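Dihydrodipicolinate synthase (Bacteroides thetaiotaomicron, PDB 4XKY) is a tetrameric DapA-family lyase that probably forms a Schiff base with pyruvate, in dihydrodipicolinate synthesis for lysine or possibly in N-acetylneuraminate cleavage. Local coordinates at residues 40-45 with 72-77; 98-103 with 129-134; 146-151 with 174-179; 158-163 with 184-189. All blocks are in the same frame, centred on the assembly; numbering follows the deposited sequence.

Interaction 1: 40-45 with 72-77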
loop_
_atom_site.group_PDB
_atom_site.type_symbol
_atom_site.label_atom_id
_atom_site.label_comp_id
_atom_site.label_asym_id
_atom_site.label_seq_id
_atom_site.Cartn_x
_atom_site.Cartn_y
_atom_site.Cartn_z
ATOM N N HIS A 40 16.799 -31.866 -3.310
ATOM C CA HIS A 40 18.240 -31.578 -3.217
ATOM C C HIS A 40 18.667 -30.868 -1.962
ATOM O O HIS A 40 19.835 -30.801 -1.692
ATOM C CB HIS A 40 18.716 -30.812 -4.455
ATOM C CG HIS A 40 18.304 -31.470 -5.729
ATOM N ND1 HIS A 40 19.197 -32.086 -6.577
ATOM C CD2 HIS A 40 17.072 -31.668 -6.265
ATOM C CE1 HIS A 40 18.539 -32.613 -7.595
ATOM N NE2 HIS A 40 17.248 -32.370 -7.430
ATOM N N ALA A 41 17.732 -30.344 -1.188
ATOM C CA ALA A 41 18.073 -29.729 0.078
ATOM C C ALA A 41 16.819 -29.564 0.879
ATOM O O ALA A 41 15.730 -29.760 0.365
ATOM C CB ALA A 41 18.746 -28.380 -0.140
ATOM N N LEU A 42 16.993 -29.233 2.150
ATOM C CA LEU A 42 15.902 -28.931 3.067
ATOM C C LEU A 42 16.057 -27.512 3.574
ATOM O O LEU A 42 17.143 -27.123 4.034
ATOM C CB LEU A 42 15.970 -29.857 4.274
ATOM C CG LEU A 42 16.119 -31.346 3.963
ATOM C CD1 LEU A 42 16.228 -32.127 5.263
ATOM C CD2 LEU A 42 14.943 -31.865 3.162
ATOM N N PHE A 43 14.969 -26.755 3.513
ATOM C CA PHE A 43 14.949 -25.383 3.936
ATOM C C PHE A 43 14.016 -25.275 5.126
ATOM O O PHE A 43 12.811 -25.540 5.011
ATOM C CB PHE A 43 14.515 -24.490 2.776
ATOM C CG PHE A 43 14.322 -23.054 3.157
ATOM C CD1 PHE A 43 15.212 -22.411 4.009
ATOM C CD2 PHE A 43 13.235 -22.342 2.683
ATOM C CE1 PHE A 43 15.004 -21.089 4.376
ATOM C CE2 PHE A 43 13.033 -21.009 3.035
ATOM C CZ PHE A 43 13.920 -20.387 3.883
ATOM N N VAL A 44 14.572 -24.949 6.294
ATOM C CA VAL A 44 13.730 -24.854 7.482
ATOM C C VAL A 44 13.524 -23.428 7.945
ATOM O O VAL A 44 14.374 -22.556 7.734
ATOM C CB VAL A 44 14.211 -25.721 8.651
ATOM C CG1 VAL A 44 14.365 -27.173 8.196
ATOM C CG2 VAL A 44 15.510 -25.216 9.247
ATOM N N LEU A 45 12.370 -23.257 8.590
ATOM C CA LEU A 45 11.900 -22.002 9.161
ATOM C C LEU A 45 11.578 -20.907 8.141
ATOM O O LEU A 45 11.652 -19.736 8.443
ATOM C CB LEU A 45 12.886 -21.510 10.239
ATOM C CG LEU A 45 13.033 -22.485 11.411
ATOM C CD1 LEU A 45 13.970 -21.907 12.450
ATOM C CD2 LEU A 45 11.705 -22.793 12.073
ATOM N N GLY A 72 23.415 -35.472 7.617
ATOM C CA GLY A 72 24.342 -35.146 6.512
ATOM C C GLY A 72 23.975 -35.605 5.102
ATOM O O GLY A 72 24.691 -35.285 4.151
ATOM N N ARG A 73 22.861 -36.323 4.934
ATOM C CA ARG A 73 22.465 -36.829 3.605
ATOM C C ARG A 73 22.122 -35.760 2.568
ATOM O O ARG A 73 22.109 -36.048 1.371
ATOM C CB ARG A 73 21.267 -37.767 3.730
ATOM C CG ARG A 73 21.572 -39.059 4.467
ATOM C CD ARG A 73 20.299 -39.857 4.703
ATOM N NE ARG A 73 19.463 -39.337 5.792
ATOM C CZ ARG A 73 18.230 -39.779 6.071
ATOM N NH1 ARG A 73 17.668 -40.749 5.361
ATOM N NH2 ARG A 73 17.552 -39.269 7.077
ATOM N N LEU A 74 21.839 -34.544 3.036
ATOM C CA LEU A 74 21.346 -33.449 2.208
ATOM C C LEU A 74 21.713 -32.111 2.847
ATOM O O LEU A 74 21.646 -32.002 4.040
ATOM C CB LEU A 74 19.817 -33.534 2.197
ATOM C CG LEU A 74 19.065 -33.335 0.899
ATOM C CD1 LEU A 74 19.769 -34.118 -0.188
ATOM C CD2 LEU A 74 17.636 -33.812 1.055
ATOM N N PRO A 75 22.069 -31.090 2.063
ATOM C CA PRO A 75 22.260 -29.773 2.681
ATOM C C PRO A 75 21.007 -29.269 3.436
ATOM O O PRO A 75 19.874 -29.399 2.949
ATOM C CB PRO A 75 22.562 -28.849 1.489
ATOM C CG PRO A 75 22.916 -29.744 0.357
ATOM C CD PRO A 75 22.277 -31.069 0.606
ATOM N N VAL A 76 21.240 -28.738 4.627
ATOM C CA VAL A 76 20.233 -28.029 5.384
ATOM C C VAL A 76 20.459 -26.511 5.391
ATOM O O VAL A 76 21.510 -26.005 5.797
ATOM C CB VAL A 76 20.172 -28.568 6.811
ATOM C CG1 VAL A 76 19.073 -27.873 7.576
ATOM C CG2 VAL A 76 19.914 -30.077 6.782
ATOM N N LEU A 77 19.442 -25.796 4.926
ATOM C CA LEU A 77 19.393 -24.331 4.935
ATOM C C LEU A 77 18.442 -23.873 6.022
ATOM O O LEU A 77 17.339 -24.385 6.132
ATOM C CB LEU A 77 18.876 -23.801 3.589
ATOM C CG LEU A 77 19.868 -23.667 2.432
ATOM C CD1 LEU A 77 20.527 -24.990 2.137
ATOM C CD2 LEU A 77 19.206 -23.137 1.162
#
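Leu77 O is gripped by one N-H hydrogen bond and one weaker CA-H...O contact, with the edge of the Phe43 ring lying alongside. The N-H is that of Val44, whose N lies 2.8 Å from Leu77 O, nearly along the C=O axis. Phe43 supplies the CA-H and, near its ring plane, CD1 at 3.6 Å from Leu77 O. One step earlier, Leu42 O receives Leu77 N in an almost straight bond (173°) and a CA-H...O contact from Val76. Leu42 N in turn reaches Pro75 O at 3.0 Å, so the backbone of Leu42 is bonded on both its polar atoms. This is parallel pairing of adjacent barrel strands, Leu42 beside Val76 and Phe43 beside Leu77.

The side chains divide between two faces. Phe43, its CG anti to the backbone N (chi1 174°), crosses Leu77 at about a right angle, CD1 on CB; this face looks into the barrel, where Phe43 also meets Val208. On the other face Leu42 crosses Leu74, their CD2 methyls 3.9 Å apart, and both lean on helix 24-36. Leu74 is forked, with chi1 off the staggered positions (-137°): CD2 serves Leu42, while CD1 rests 3.6 Å from His40 O. An alanine at Leu74 would lose both methyls and would probably loosen the packing between strand 42-44, the entry to strand 76-79 and Ile35. The contact is thus polar in its backbone and apolar on both faces, with the buried peptide groups of Leu42 satisfied within the sheet.

Interaction 2: 98-103 with 129-134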
loop_
_atom_site.group_PDB
_atom_site.type_symbol
_atom_site.label_atom_id
_atom_site.label_comp_id
_atom_site.label_asym_id
_atom_site.label_seq_id
_atom_site.Cartn_x
_atom_site.Cartn_y
_atom_site.Cartn_z
ATOM N N HIS A 98 24.989 -27.449 14.884
ATOM C CA HIS A 98 24.279 -28.680 14.578
ATOM C C HIS A 98 24.487 -29.220 13.163
ATOM O O HIS A 98 23.863 -30.203 12.770
ATOM C CB HIS A 98 22.823 -28.467 14.915
ATOM C CG HIS A 98 22.603 -28.418 16.383
ATOM N ND1 HIS A 98 22.361 -29.550 17.125
ATOM C CD2 HIS A 98 22.707 -27.406 17.271
ATOM C CE1 HIS A 98 22.247 -29.224 18.399
ATOM N NE2 HIS A 98 22.459 -27.929 18.514
ATOM N N GLY A 99 25.378 -28.587 12.411
ATOM C CA GLY A 99 25.787 -29.109 11.122
ATOM C C GLY A 99 24.967 -28.648 9.930
ATOM O O GLY A 99 25.029 -29.282 8.888
ATOM N N ALA A 100 24.217 -27.552 10.048
ATOM C CA ALA A 100 23.521 -27.005 8.878
ATOM C C ALA A 100 24.583 -26.490 7.928
ATOM O O ALA A 100 25.709 -26.258 8.340
ATOM C CB ALA A 100 22.571 -25.878 9.260
ATOM N N ASP A 101 24.204 -26.274 6.674
ATOM C CA ASP A 101 25.134 -25.853 5.630
ATOM C C ASP A 101 25.046 -24.400 5.213
ATOM O O ASP A 101 26.002 -23.838 4.675
ATOM C CB ASP A 101 24.909 -26.738 4.415
ATOM C CG ASP A 101 25.063 -28.209 4.753
ATOM O OD1 ASP A 101 24.082 -28.846 5.235
ATOM O OD2 ASP A 101 26.179 -28.706 4.557
ATOM N N ALA A 102 23.904 -23.777 5.440
ATOM C CA ALA A 102 23.759 -22.406 5.046
ATOM C C ALA A 102 22.626 -21.769 5.806
ATOM O O ALA A 102 21.782 -22.464 6.354
ATOM C CB ALA A 102 23.525 -22.312 3.543
ATOM N N VAL A 103 22.620 -20.435 5.808
ATOM C CA VAL A 103 21.567 -19.668 6.413
ATOM C C VAL A 103 20.924 -18.793 5.339
ATOM O O VAL A 103 21.537 -18.501 4.302
ATOM C CB VAL A 103 22.073 -18.851 7.612
ATOM C CG1 VAL A 103 22.501 -19.797 8.727
ATOM C CG2 VAL A 103 23.218 -17.901 7.219
ATOM N N LEU A 129 28.351 -14.124 10.909
ATOM C CA LEU A 129 27.701 -15.408 10.562
ATOM C C LEU A 129 28.745 -16.498 10.340
ATOM O O LEU A 129 29.751 -16.240 9.719
ATOM C CB LEU A 129 26.915 -15.269 9.270
ATOM C CG LEU A 129 25.839 -14.203 9.224
ATOM C CD1 LEU A 129 25.161 -14.241 7.875
ATOM C CD2 LEU A 129 24.847 -14.419 10.337
ATOM N N PRO A 130 28.499 -17.721 10.816
ATOM C CA PRO A 130 29.465 -18.804 10.645
ATOM C C PRO A 130 29.175 -19.740 9.458
ATOM O O PRO A 130 29.825 -20.768 9.327
ATOM C CB PRO A 130 29.324 -19.562 11.957
ATOM C CG PRO A 130 27.858 -19.468 12.229
ATOM C CD PRO A 130 27.456 -18.082 11.789
ATOM N N LEU A 131 28.207 -19.392 8.608
ATOM C CA LEU A 131 27.850 -20.196 7.440
ATOM C C LEU A 131 27.590 -19.303 6.230
ATOM O O LEU A 131 27.286 -18.113 6.391
ATOM C CB LEU A 131 26.592 -21.025 7.741
ATOM C CG LEU A 131 26.693 -22.131 8.802
ATOM C CD1 LEU A 131 25.320 -22.666 9.158
ATOM C CD2 LEU A 131 27.620 -23.279 8.406
ATOM N N PRO A 132 27.679 -19.870 5.007
ATOM C CA PRO A 132 27.321 -19.096 3.816
ATOM C C PRO A 132 25.879 -18.613 3.881
ATOM O O PRO A 132 25.060 -19.199 4.598
ATOM C CB PRO A 132 27.481 -20.097 2.667
ATOM C CG PRO A 132 28.336 -21.196 3.188
ATOM C CD PRO A 132 28.166 -21.223 4.673
ATOM N N LEU A 133 25.570 -17.561 3.138
ATOM C CA LEU A 133 24.289 -16.913 3.251
ATOM C C LEU A 133 23.550 -16.882 1.938
ATOM O O LEU A 133 24.150 -16.622 0.914
ATOM C CB LEU A 133 24.511 -15.475 3.714
ATOM C CG LEU A 133 23.268 -14.582 3.757
ATOM C CD1 LEU A 133 22.366 -15.065 4.859
ATOM C CD2 LEU A 133 23.601 -13.133 4.022
ATOM N N PHE A 134 22.239 -17.111 1.983
ATOM C CA PHE A 134 21.319 -16.797 0.874
ATOM C C PHE A 134 20.541 -15.551 1.284
ATOM O O PHE A 134 20.041 -15.459 2.412
ATOM C CB PHE A 134 20.313 -17.940 0.604
ATOM C CG PHE A 134 20.923 -19.154 -0.044
ATOM C CD1 PHE A 134 20.819 -19.363 -1.419
ATOM C CD2 PHE A 134 21.623 -20.075 0.722
ATOM C CE1 PHE A 134 21.391 -20.481 -2.006
ATOM C CE2 PHE A 134 22.211 -21.179 0.141
ATOM C CZ PHE A 134 22.100 -21.379 -1.228
#
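Two backbone hydrogen bonds fix the parallel pairing of Val103 with Leu133. Val103 N donates to Pro132 O at 3.0 Å, nearly along the C=O axis, and Val103 O accepts Phe134 N at 2.8 Å in the carbonyl plane. Weaker CA-H...O contacts accompany them, the closer from Leu133 CA to Val103 O.

The apolar contacts centre on Val103. Its CG1 meets Leu131 CD1 at 4.0 Å; CG2, in the crowded position between backbone N and carbonyl carbon (chi1 -66°), meets Leu133 CD1 at 3.8 Å. Leu131 and Leu133 each cross the valine at about a right angle. Farther back, Leu131 spreads its two methyls over Ala100 O, with CD2 3.5 Å from that oxygen. Ala102 CB instead abuts the edge of the Phe134 ring, 3.8 Å from CE2 and in the ring plane.

Polar bonds outside the pair lie just ahead of the strand. Gly99, at positive phi, is the C-prime residue of a Schellman motif closing helix 85-97, and Asp101 OD1 takes the N-H of Val76 in the preceding strand. Strand 102-105, helix 115-125 and strand 133-137 make a beta-alpha-beta unit of the kind from which the TIM barrel is built.

Interaction 3: 146-151 with 174-179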
loop_
_atom_site.group_PDB
_atom_site.type_symbol
_atom_site.label_atom_id
_atom_site.label_comp_id
_atom_site.label_asym_id
_atom_site.label_seq_id
_atom_site.Cartn_x
_atom_site.Cartn_y
_atom_site.Cartn_z
ATOM N N PHE A 146 15.482 -5.696 -2.820
ATOM C CA PHE A 146 16.868 -5.663 -3.238
ATOM C C PHE A 146 16.830 -5.268 -4.718
ATOM O O PHE A 146 16.300 -6.016 -5.542
ATOM C CB PHE A 146 17.545 -7.037 -3.132
ATOM C CG PHE A 146 17.785 -7.530 -1.728
ATOM C CD1 PHE A 146 18.973 -7.265 -1.081
ATOM C CD2 PHE A 146 16.856 -8.331 -1.093
ATOM C CE1 PHE A 146 19.220 -7.755 0.192
ATOM C CE2 PHE A 146 17.089 -8.827 0.186
ATOM C CZ PHE A 146 18.279 -8.535 0.832
ATOM N N ALA A 147 17.372 -4.107 -5.061
ATOM C CA ALA A 147 17.572 -3.754 -6.469
ATOM C C ALA A 147 18.597 -4.705 -7.090
ATOM O O ALA A 147 19.398 -5.311 -6.369
ATOM C CB ALA A 147 18.045 -2.325 -6.602
ATOM N N PRO A 148 18.561 -4.860 -8.427
ATOM C CA PRO A 148 19.522 -5.737 -9.088
ATOM C C PRO A 148 20.969 -5.415 -8.764
ATOM O O PRO A 148 21.716 -6.317 -8.396
ATOM C CB PRO A 148 19.225 -5.506 -10.561
ATOM C CG PRO A 148 17.752 -5.324 -10.576
ATOM C CD PRO A 148 17.460 -4.502 -9.341
ATOM N N ALA A 149 21.352 -4.142 -8.879
ATOM C CA ALA A 149 22.732 -3.740 -8.626
ATOM C C ALA A 149 23.125 -4.038 -7.171
ATOM O O ALA A 149 24.259 -4.401 -6.909
ATOM C CB ALA A 149 22.943 -2.265 -8.960
ATOM N N THR A 150 22.179 -3.886 -6.244
ATOM C CA THR A 150 22.400 -4.190 -4.827
ATOM C C THR A 150 22.762 -5.664 -4.648
ATOM O O THR A 150 23.674 -5.993 -3.899
ATOM C CB THR A 150 21.155 -3.870 -3.960
ATOM O OG1 THR A 150 20.871 -2.468 -4.000
ATOM C CG2 THR A 150 21.382 -4.241 -2.511
ATOM N N ILE A 151 22.040 -6.546 -5.333
ATOM C CA ILE A 151 22.336 -7.968 -5.273
ATOM C C ILE A 151 23.704 -8.266 -5.862
ATOM O O ILE A 151 24.454 -9.047 -5.283
ATOM C CB ILE A 151 21.236 -8.812 -5.942
ATOM C CG1 ILE A 151 20.041 -8.905 -5.000
ATOM C CG2 ILE A 151 21.702 -10.228 -6.220
ATOM C CD1 ILE A 151 18.762 -9.327 -5.685
ATOM N N GLN A 174 13.710 -11.634 -13.482
ATOM C CA GLN A 174 14.504 -11.631 -14.715
ATOM C C GLN A 174 15.520 -10.476 -14.685
ATOM O O GLN A 174 16.645 -10.634 -15.167
ATOM C CB GLN A 174 13.596 -11.514 -15.946
ATOM C CG GLN A 174 12.782 -12.759 -16.263
ATOM C CD GLN A 174 13.682 -13.933 -16.579
ATOM O OE1 GLN A 174 14.603 -13.804 -17.372
ATOM N NE2 GLN A 174 13.436 -15.070 -15.946
ATOM N N SER A 175 15.139 -9.328 -14.109
ATOM C CA SER A 175 16.098 -8.229 -13.948
ATOM C C SER A 175 17.309 -8.649 -13.103
ATOM O O SER A 175 18.427 -8.225 -13.381
ATOM C CB SER A 175 15.457 -6.983 -13.330
ATOM O OG SER A 175 14.398 -6.508 -14.136
ATOM N N VAL A 176 17.076 -9.468 -12.075
ATOM C CA VAL A 176 18.159 -9.919 -11.190
ATOM C C VAL A 176 18.963 -11.016 -11.901
ATOM O O VAL A 176 20.192 -10.979 -11.853
ATOM C CB VAL A 176 17.644 -10.398 -9.811
ATOM C CG1 VAL A 176 18.790 -10.782 -8.892
ATOM C CG2 VAL A 176 16.814 -9.320 -9.128
ATOM N N MET A 177 18.294 -11.969 -12.570
ATOM C CA MET A 177 19.015 -12.918 -13.449
ATOM C C MET A 177 19.991 -12.159 -14.369
ATOM O O MET A 177 21.190 -12.478 -14.444
ATOM C CB MET A 177 18.054 -13.752 -14.312
ATOM C CG MET A 177 17.227 -14.768 -13.537
ATOM S SD MET A 177 18.188 -16.185 -12.940
ATOM C CE MET A 177 18.584 -16.980 -14.500
ATOM N N TYR A 178 19.489 -11.127 -15.040
ATOM C CA TYR A 178 20.317 -10.412 -15.999
ATOM C C TYR A 178 21.510 -9.774 -15.295
ATOM O O TYR A 178 22.618 -9.880 -15.782
ATOM C CB TYR A 178 19.521 -9.371 -16.765
ATOM C CG TYR A 178 20.365 -8.527 -17.695
ATOM C CD1 TYR A 178 20.555 -8.905 -19.014
ATOM C CD2 TYR A 178 20.955 -7.344 -17.265
ATOM C CE1 TYR A 178 21.326 -8.142 -19.880
ATOM C CE2 TYR A 178 21.723 -6.573 -18.130
ATOM C CZ TYR A 178 21.895 -6.988 -19.436
ATOM O OH TYR A 178 22.634 -6.273 -20.334
ATOM N N ALA A 179 21.267 -9.128 -14.157
ATOM C CA ALA A 179 22.337 -8.544 -13.336
ATOM C C ALA A 179 23.355 -9.583 -12.829
ATOM O O ALA A 179 24.515 -9.242 -12.605
ATOM C CB ALA A 179 21.748 -7.768 -12.157
#
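Pro148, in the first turn of helix 148-154, presents one edge of its ring to helix 170-180. Its CB touches Ala179 CB at 3.7 Å and lies 4.0 Å from Ser175 O, so the ring starts out against the small methyl one turn beyond the serine. At the tip, CG reaches Ser175 CB at 4.0 Å, and more loosely approaches Val176 CG2. The pyrrolidine therefore bridges successive turns of the facing helix, whose Ala179 N is itself bonded to Ser175 O.

One turn deeper, Ile151 takes over. Its CG1 stands anti to the carbonyl carbon (chi1 -77°) and its extended chi2 carries CD1 to Val176 CG1 at 3.5 Å. CG2 of the isoleucine also rests on this methyl, 4.0 Å from Val176 CG1, and the two side chains cross at about a right angle. No hydrogen bond links the helices here; Ser175 OG turns back to Val171 O within its own helix.

Ala147 takes the N-cap position ahead of Pro148, and its N-H, like Thr150 OG1, is bonded to Gln115 OE1. The two helices are joined in sequence through strand 160-165 and lie against the barrel wall, on strands 160-165 and 187-190. Helix 115-125 also borders helix 148-154, while Ser175 and Tyr178 of helix 170-180 pack against a neighbouring subunit.

Interaction 4: 158-163 with 184-189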
loop_
_atom_site.group_PDB
_atom_site.type_symbol
_atom_site.label_atom_id
_atom_site.label_comp_id
_atom_site.label_asym_id
_atom_site.label_seq_id
_atom_site.Cartn_x
_atom_site.Cartn_y
_atom_site.Cartn_z
ATOM N N PRO A 158 32.337 -13.336 -0.572
ATOM C CA PRO A 158 32.326 -14.795 -0.725
ATOM C C PRO A 158 31.388 -15.501 0.254
ATOM O O PRO A 158 31.014 -16.639 0.019
ATOM C CB PRO A 158 33.784 -15.205 -0.461
ATOM C CG PRO A 158 34.442 -14.046 0.187
ATOM C CD PRO A 158 33.637 -12.817 -0.109
ATOM N N GLY A 159 31.010 -14.831 1.336
ATOM C CA GLY A 159 30.062 -15.392 2.295
ATOM C C GLY A 159 28.593 -15.407 1.866
ATOM O O GLY A 159 27.737 -15.916 2.610
ATOM N N VAL A 160 28.305 -14.852 0.684
ATOM C CA VAL A 160 26.950 -14.735 0.142
ATOM C C VAL A 160 26.872 -15.599 -1.120
ATOM O O VAL A 160 27.586 -15.345 -2.080
ATOM C CB VAL A 160 26.619 -13.254 -0.178
ATOM C CG1 VAL A 160 25.197 -13.096 -0.689
ATOM C CG2 VAL A 160 26.772 -12.391 1.058
ATOM N N ILE A 161 26.044 -16.643 -1.129
ATOM C CA ILE A 161 26.112 -17.623 -2.239
ATOM C C ILE A 161 24.832 -17.740 -3.051
ATOM O O ILE A 161 24.777 -18.477 -4.015
ATOM C CB ILE A 161 26.539 -19.037 -1.761
ATOM C CG1 ILE A 161 25.589 -19.584 -0.695
ATOM C CG2 ILE A 161 27.965 -18.995 -1.240
ATOM C CD1 ILE A 161 25.872 -21.017 -0.236
ATOM N N GLY A 162 23.792 -17.017 -2.683
ATOM C CA GLY A 162 22.575 -17.142 -3.441
ATOM C C GLY A 162 21.501 -16.161 -3.079
ATOM O O GLY A 162 21.687 -15.305 -2.216
ATOM N N PHE A 163 20.382 -16.319 -3.769
ATOM C CA PHE A 163 19.254 -15.432 -3.678
ATOM C C PHE A 163 17.982 -16.247 -3.919
ATOM O O PHE A 163 17.935 -17.081 -4.836
ATOM C CB PHE A 163 19.420 -14.340 -4.735
ATOM C CG PHE A 163 18.228 -13.429 -4.887
ATOM C CD1 PHE A 163 18.022 -12.385 -4.001
ATOM C CD2 PHE A 163 17.340 -13.589 -5.940
ATOM C CE1 PHE A 163 16.929 -11.544 -4.129
ATOM C CE2 PHE A 163 16.255 -12.733 -6.085
ATOM C CZ PHE A 163 16.047 -11.714 -5.174
ATOM N N PRO A 184 27.706 -17.353 -12.709
ATOM C CA PRO A 184 26.883 -18.568 -12.796
ATOM C C PRO A 184 26.839 -19.423 -11.511
ATOM O O PRO A 184 25.894 -20.187 -11.303
ATOM C CB PRO A 184 27.537 -19.348 -13.948
ATOM C CG PRO A 184 28.956 -18.883 -13.965
ATOM C CD PRO A 184 28.922 -17.442 -13.542
ATOM N N ASP A 185 27.857 -19.293 -10.668
ATOM C CA ASP A 185 27.934 -20.030 -9.398
ATOM C C ASP A 185 26.951 -19.578 -8.301
ATOM O O ASP A 185 26.784 -20.283 -7.310
ATOM C CB ASP A 185 29.343 -19.915 -8.809
ATOM C CG ASP A 185 30.363 -20.777 -9.521
ATOM O OD1 ASP A 185 29.995 -21.599 -10.392
ATOM O OD2 ASP A 185 31.553 -20.625 -9.177
ATOM N N PHE A 186 26.359 -18.398 -8.469
ATOM C CA PHE A 186 25.473 -17.768 -7.489
ATOM C C PHE A 186 24.091 -18.301 -7.698
ATOM O O PHE A 186 23.550 -18.186 -8.787
ATOM C CB PHE A 186 25.466 -16.253 -7.716
ATOM C CG PHE A 186 24.644 -15.463 -6.720
ATOM C CD1 PHE A 186 25.181 -15.074 -5.495
ATOM C CD2 PHE A 186 23.366 -15.046 -7.041
ATOM C CE1 PHE A 186 24.440 -14.319 -4.601
ATOM C CE2 PHE A 186 22.618 -14.278 -6.155
ATOM C CZ PHE A 186 23.158 -13.914 -4.931
ATOM N N SER A 187 23.516 -18.880 -6.654
ATOM C CA SER A 187 22.339 -19.710 -6.821
ATOM C C SER A 187 21.119 -18.782 -6.838
ATOM O O SER A 187 20.958 -17.936 -5.957
ATOM C CB SER A 187 22.287 -20.774 -5.719
ATOM O OG SER A 187 21.082 -21.500 -5.780
ATOM N N MET A 188 20.315 -18.898 -7.891
ATOM C CA MET A 188 19.108 -18.085 -8.088
ATOM C C MET A 188 17.872 -18.990 -7.997
ATOM O O MET A 188 17.629 -19.819 -8.893
ATOM C CB MET A 188 19.121 -17.377 -9.447
ATOM C CG MET A 188 20.208 -16.315 -9.636
ATOM S SD MET A 188 19.822 -14.824 -8.705
ATOM C CE MET A 188 18.452 -14.221 -9.685
ATOM N N LEU A 189 17.096 -18.797 -6.931
ATOM C CA LEU A 189 15.954 -19.648 -6.599
ATOM C C LEU A 189 14.617 -18.900 -6.559
ATOM O O LEU A 189 14.549 -17.726 -6.167
ATOM C CB LEU A 189 16.201 -20.321 -5.252
ATOM C CG LEU A 189 17.544 -21.034 -5.089
ATOM C CD1 LEU A 189 17.780 -21.396 -3.623
ATOM C CD2 LEU A 189 17.638 -22.266 -5.983
HETATM O O HOH W 1 26.363 -20.436 -4.885
#
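Strands 160-163 and 187-189 run parallel, 26° apart in direction and 4.7 Å between axes, with Gly162 paired to Ser187 and Phe163 to Met188. With helix 170-180 between them they form a beta-alpha-beta unit of the TIM barrel. Phe163 is bonded through both backbone polar atoms, its N to Ser187 O and its O to Leu189 N, each acceptor met nearly along its C=O axis.

Phe186, its CG anti to the backbone N (chi1 -177°), swings its ring across the neighbouring strand. Gly162 CA sits over one face, 3.7 Å from the ring centroid, in a CH-pi contact. A CB at Gly162 would point to the face that carries Ser187 and clash with Ser187 O, so the position calls for glycine. Farther round the ring, CE2 presses on Phe163 CB at 3.5 Å, while CE1 meets Val160 CG1, the two side chains running side by side. An alanine at Phe186 would remove this ring and would probably leave Gly162 and Phe163 CB poorly packed, along with the nearby Met180 and Ala155. Met188, bent at chi2 and chi3, brings SD to 3.9 Å from Phe163 CD2, an oblique Met-aromatic contact facing the outer helices. On the inner face Ser187 OG bonds to Leu5 O.

Ile161 O has two donors: Ser187 N, in the carbonyl plane on a lone pair, and a water that lies 2.7 Å from Ile161 O. The same water donates to Asp185 O, its oxygen 2.5 Å from that atom.

Interactions 1, 2 and 4 are successive pieces of one parallel barrel sheet. Interaction 1 joins interaction 2 where Val76 O lies 2.8 Å from Asp101 N; interaction 2 joins interaction 4 where Leu133 N lies 2.8 Å from Gly159 O. Interaction 3 packs the outer helices onto interaction 4, with Ile151 CD1 3.3 Å from Phe163 CE1 and Val176 CG1 against Met188 CE. Its centre is about 26 Å from that of interaction 1. The barrel interior brings distant strands together at the predicted Schiff-base site: the side chain of Phe43 lies about 4 Å from that of Lys164, and that of Leu189 about 5 Å. Both also approach Val208, a predicted pyruvate-binding residue.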